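Long-range contacts in 3-oxoacyl-[acyl-carrier-protein] synthase 2 (Rickettsia rickettsii, PDB 4JGA), which probably catalyses the decarboxylative condensation of malonyl-acyl-carrier protein with a growing acyl chain, the elongation step of type II fatty acid synthesis: residues 257-261 and 370-374; 92-98 and 211-215. Residues are numbered along the deposited sequence.

In the fold
Following the chain from its N terminus, helix 93-109 comes early, and contact 2 closes the first loop, with 112 residues between its segments, when the end of strand 206-213 packs against the start of that helix. Contact 1 then opens on strand 257-265 and closes at helix 368-382, with 108 residues between. The loops thus run in series, neither nested nor crossed. In space they adjoin, their centres about 12 Å apart, because strands 206-213 and 257-265 are antiparallel neighbours in the sheet of the N-terminal half. Helices 93-109 and 368-382 lie on opposite faces of this strand pair, outer and inner. Contact 1 joins the N- and C-terminal ketoacyl synthase regions; contact 2 stays within the N-terminal one.

Contact 1: 257-261 and 370-374; sequences GAGVV and SVEFI. With K (potassium ion), chain C.
In the five-layered thiolase-like fold, a helix of the buried central layer packs between two sheets, here with 370-374 on the extended strand 257-261 of one. The short axes approach to 6.8 Å, N-to-C directions 56° apart. G259 sits closest, its CA 4.3 Å from V371 CA; a side chain here would clash with V371 N, so glycine permits the approach. S370, chi1 p, donates from OG to G259 O at 2.8 Å. V371 (t) brings CG2 within 3.6 Å of G259 N. One turn on, I374 (m, t), whose N bonds S370 O at 3.0 Å, lays CD1 3.8 Å from G259 CA. V261 (m) fills the far end, CG1 3.4 Å from I374 CG1 and 3.9 Å from F373 CD1 at the ring edge; between the sheets, F373 also touches L429 and I431. The extended backbone turns A258 and V260 to the other face, onto helix 93-109. E372 is out of reach of the strand; its OE1 binds potassium (2.6 Å) with N324, A325, S417 and N418, and OE2 salt-bridges K358.

Contact 2: 92-98 and 211-215; sequences DKFIHYG and GAEAP
D92 is the N-cap of helix 93-98, which packs on the end of strand 211-213 in the thiolase-like fold. The short axes pass at 6.8 Å, their directions 138° apart. D92 (chi1 t) accepts from F94 N at OD2, 3.0 Å; a water donates to the same OD2 (2.9 Å) and to A214 O (2.7 Å), bridging the cap to the loop just past the strand. K93 adds its CB, 3.9 Å from A214 CB. F94 has its CA 4.8 Å from E213 CA; its CB lies 4.1 Å from E213 CA, while chi1 near 87° leads the ring away. E213 itself points away from the helix, its carboxylate accepting from the backbone of G129, I130, G131 and G366. Meanwhile F94 O sits 3.3 Å from A212 CB. Y97 (m) sets CE2 3.9 Å from A214 CB and its ring edge, through CD2, 3.6 Å from E213 O. One turn after F94, where a CB would be tight at 3.3 Å from A212 CB, G98 CA comes to 3.7 Å from A212 CB.

Contact 1: 257-261 and 370-374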
# COMPACT_ATOMS: atom_id res chain seq x y z
N GLY A 257 8.47 -6.10 14.12
CA GLY A 257 8.46 -7.52 13.73
C GLY A 257 7.61 -7.74 12.51
O GLY A 257 7.37 -6.82 11.73
N ALA A 258 7.17 -8.97 12.33
CA ALA A 258 6.35 -9.33 11.21
C ALA A 258 5.48 -10.55 11.50
O ALA A 258 5.80 -11.42 12.35
CB ALA A 258 7.22 -9.57 9.97
N GLY A 259 4.39 -10.61 10.77
CA GLY A 259 3.46 -11.72 10.79
C GLY A 259 2.97 -11.96 9.38
O GLY A 259 2.45 -11.07 8.74
N VAL A 260 3.19 -13.17 8.88
CA VAL A 260 2.82 -13.55 7.53
C VAL A 260 2.10 -14.86 7.56
O VAL A 260 2.47 -15.76 8.33
CB VAL A 260 4.06 -13.63 6.62
CG1 VAL A 260 3.64 -14.09 5.24
CG2 VAL A 260 4.71 -12.26 6.52
N VAL A 261 1.09 -14.99 6.71
CA VAL A 261 0.34 -16.25 6.53
C VAL A 261 0.29 -16.67 5.07
O VAL A 261 0.48 -15.86 4.17
CB VAL A 261 -1.09 -16.17 7.12
CG1 VAL A 261 -1.06 -15.83 8.61
CG2 VAL A 261 -1.95 -15.13 6.39
N SER A 370 -1.49 -8.60 11.39
CA SER A 370 -1.20 -9.91 10.86
C SER A 370 -0.62 -10.83 11.93
O SER A 370 -0.97 -12.01 12.02
CB SER A 370 -0.25 -9.80 9.67
OG SER A 370 0.93 -9.10 9.99
N VAL A 371 0.25 -10.27 12.78
CA VAL A 371 0.68 -10.96 13.97
C VAL A 371 -0.53 -11.41 14.82
O VAL A 371 -0.61 -12.55 15.30
CB VAL A 371 1.66 -10.06 14.78
CG1 VAL A 371 1.94 -10.63 16.14
CG2 VAL A 371 3.00 -9.93 14.03
N GLU A 372 -1.47 -10.50 15.01
CA GLU A 372 -2.61 -10.80 15.85
C GLU A 372 -3.60 -11.79 15.19
O GLU A 372 -4.27 -12.58 15.89
CB GLU A 372 -3.30 -9.50 16.23
CG GLU A 372 -2.50 -8.75 17.29
CD GLU A 372 -2.73 -7.24 17.31
OE1 GLU A 372 -3.79 -6.80 16.79
OE2 GLU A 372 -1.85 -6.51 17.86
N PHE A 373 -3.69 -11.74 13.87
CA PHE A 373 -4.41 -12.74 13.10
C PHE A 373 -3.85 -14.15 13.34
O PHE A 373 -4.58 -15.11 13.50
CB PHE A 373 -4.35 -12.39 11.61
CG PHE A 373 -5.05 -13.38 10.70
CD1 PHE A 373 -4.36 -14.45 10.19
CD2 PHE A 373 -6.39 -13.22 10.38
CE1 PHE A 373 -4.98 -15.37 9.35
CE2 PHE A 373 -7.02 -14.13 9.54
CZ PHE A 373 -6.31 -15.21 9.01
N ILE A 374 -2.52 -14.25 13.35
CA ILE A 374 -1.85 -15.50 13.67
C ILE A 374 -2.15 -15.97 15.10
O ILE A 374 -2.52 -17.15 15.32
CB ILE A 374 -0.35 -15.37 13.40
CG1 ILE A 374 -0.13 -15.26 11.88
CG2 ILE A 374 0.41 -16.55 13.98
CD1 ILE A 374 1.25 -14.80 11.43
K K C . -6.31 -7.59 16.90

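Contact 2: 92-98 and 211-215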
# COMPACT_ATOMS: atom_id res chain seq x y z
N ASP A 92 16.02 -2.53 4.06
CA ASP A 92 15.58 -2.10 5.37
C ASP A 92 15.16 -3.32 6.21
O ASP A 92 14.67 -4.34 5.69
CB ASP A 92 14.41 -1.13 5.26
CG ASP A 92 14.11 -0.43 6.58
OD1 ASP A 92 14.82 0.57 6.88
OD2 ASP A 92 13.22 -0.91 7.34
N LYS A 93 15.34 -3.20 7.51
CA LYS A 93 14.94 -4.24 8.45
C LYS A 93 13.49 -4.67 8.36
O LYS A 93 13.22 -5.83 8.64
CB LYS A 93 15.24 -3.82 9.88
CG LYS A 93 16.70 -3.99 10.21
CD LYS A 93 17.15 -3.04 11.29
CE LYS A 93 16.61 -3.40 12.64
NZ LYS A 93 17.77 -3.82 13.45
N PHE A 94 12.56 -3.79 7.98
CA PHE A 94 11.18 -4.24 7.81
C PHE A 94 11.14 -5.37 6.79
O PHE A 94 10.40 -6.32 6.97
CB PHE A 94 10.15 -3.14 7.50
CG PHE A 94 10.00 -2.81 6.04
CD1 PHE A 94 10.84 -1.88 5.44
CD2 PHE A 94 9.00 -3.40 5.28
CE1 PHE A 94 10.72 -1.58 4.09
CE2 PHE A 94 8.89 -3.11 3.94
CZ PHE A 94 9.73 -2.19 3.35
N ILE A 95 12.00 -5.29 5.78
CA ILE A 95 12.08 -6.34 4.77
C ILE A 95 12.75 -7.61 5.34
O ILE A 95 12.30 -8.72 5.05
CB ILE A 95 12.77 -5.83 3.49
CG1 ILE A 95 11.85 -4.82 2.80
CG2 ILE A 95 13.11 -7.01 2.58
CD1 ILE A 95 12.47 -3.99 1.70
N HIS A 96 13.76 -7.45 6.19
CA HIS A 96 14.40 -8.59 6.82
C HIS A 96 13.34 -9.35 7.64
O HIS A 96 13.25 -10.56 7.54
CB HIS A 96 15.50 -8.20 7.78
CG HIS A 96 16.64 -7.45 7.16
ND1 HIS A 96 17.65 -6.91 7.94
CD2 HIS A 96 16.90 -7.08 5.90
CE1 HIS A 96 18.51 -6.28 7.16
NE2 HIS A 96 18.08 -6.36 5.92
N TYR A 97 12.58 -8.64 8.46
CA TYR A 97 11.60 -9.28 9.30
C TYR A 97 10.50 -9.94 8.45
O TYR A 97 10.08 -11.06 8.74
CB TYR A 97 10.96 -8.28 10.26
CG TYR A 97 11.91 -7.58 11.21
CD1 TYR A 97 13.13 -8.15 11.60
CD2 TYR A 97 11.57 -6.34 11.75
CE1 TYR A 97 13.98 -7.50 12.49
CE2 TYR A 97 12.41 -5.70 12.65
CZ TYR A 97 13.61 -6.26 13.00
OH TYR A 97 14.40 -5.59 13.89
N GLY A 98 10.05 -9.24 7.42
CA GLY A 98 9.00 -9.71 6.51
C GLY A 98 9.43 -10.98 5.78
O GLY A 98 8.68 -11.94 5.70
N GLY A 211 2.08 -8.38 7.20
CA GLY A 211 2.70 -7.09 7.47
C GLY A 211 3.99 -7.22 8.25
O GLY A 211 4.23 -8.21 8.98
N ALA A 212 4.82 -6.20 8.05
CA ALA A 212 6.12 -6.11 8.69
C ALA A 212 6.43 -4.63 9.00
O ALA A 212 6.07 -3.73 8.23
CB ALA A 212 7.17 -6.69 7.77
N GLU A 213 7.14 -4.40 10.09
CA GLU A 213 7.44 -3.04 10.55
C GLU A 213 8.72 -3.02 11.40
O GLU A 213 8.96 -3.92 12.21
CB GLU A 213 6.28 -2.49 11.37
CG GLU A 213 6.25 -0.96 11.42
CD GLU A 213 5.54 -0.34 10.24
OE1 GLU A 213 4.34 -0.68 10.03
OE2 GLU A 213 6.18 0.50 9.56
N ALA A 214 9.53 -1.99 11.16
CA ALA A 214 10.73 -1.69 11.92
C ALA A 214 10.75 -0.19 12.18
O ALA A 214 11.53 0.54 11.59
CB ALA A 214 11.98 -2.13 11.17
N PRO A 215 9.86 0.28 13.06
CA PRO A 215 9.65 1.70 13.17
C PRO A 215 10.40 2.35 14.33
O PRO A 215 10.29 3.57 14.52
CB PRO A 215 8.17 1.75 13.47
CG PRO A 215 7.99 0.59 14.43
CD PRO A 215 8.95 -0.47 13.94
O HOH W 1 12.86 1.11 9.35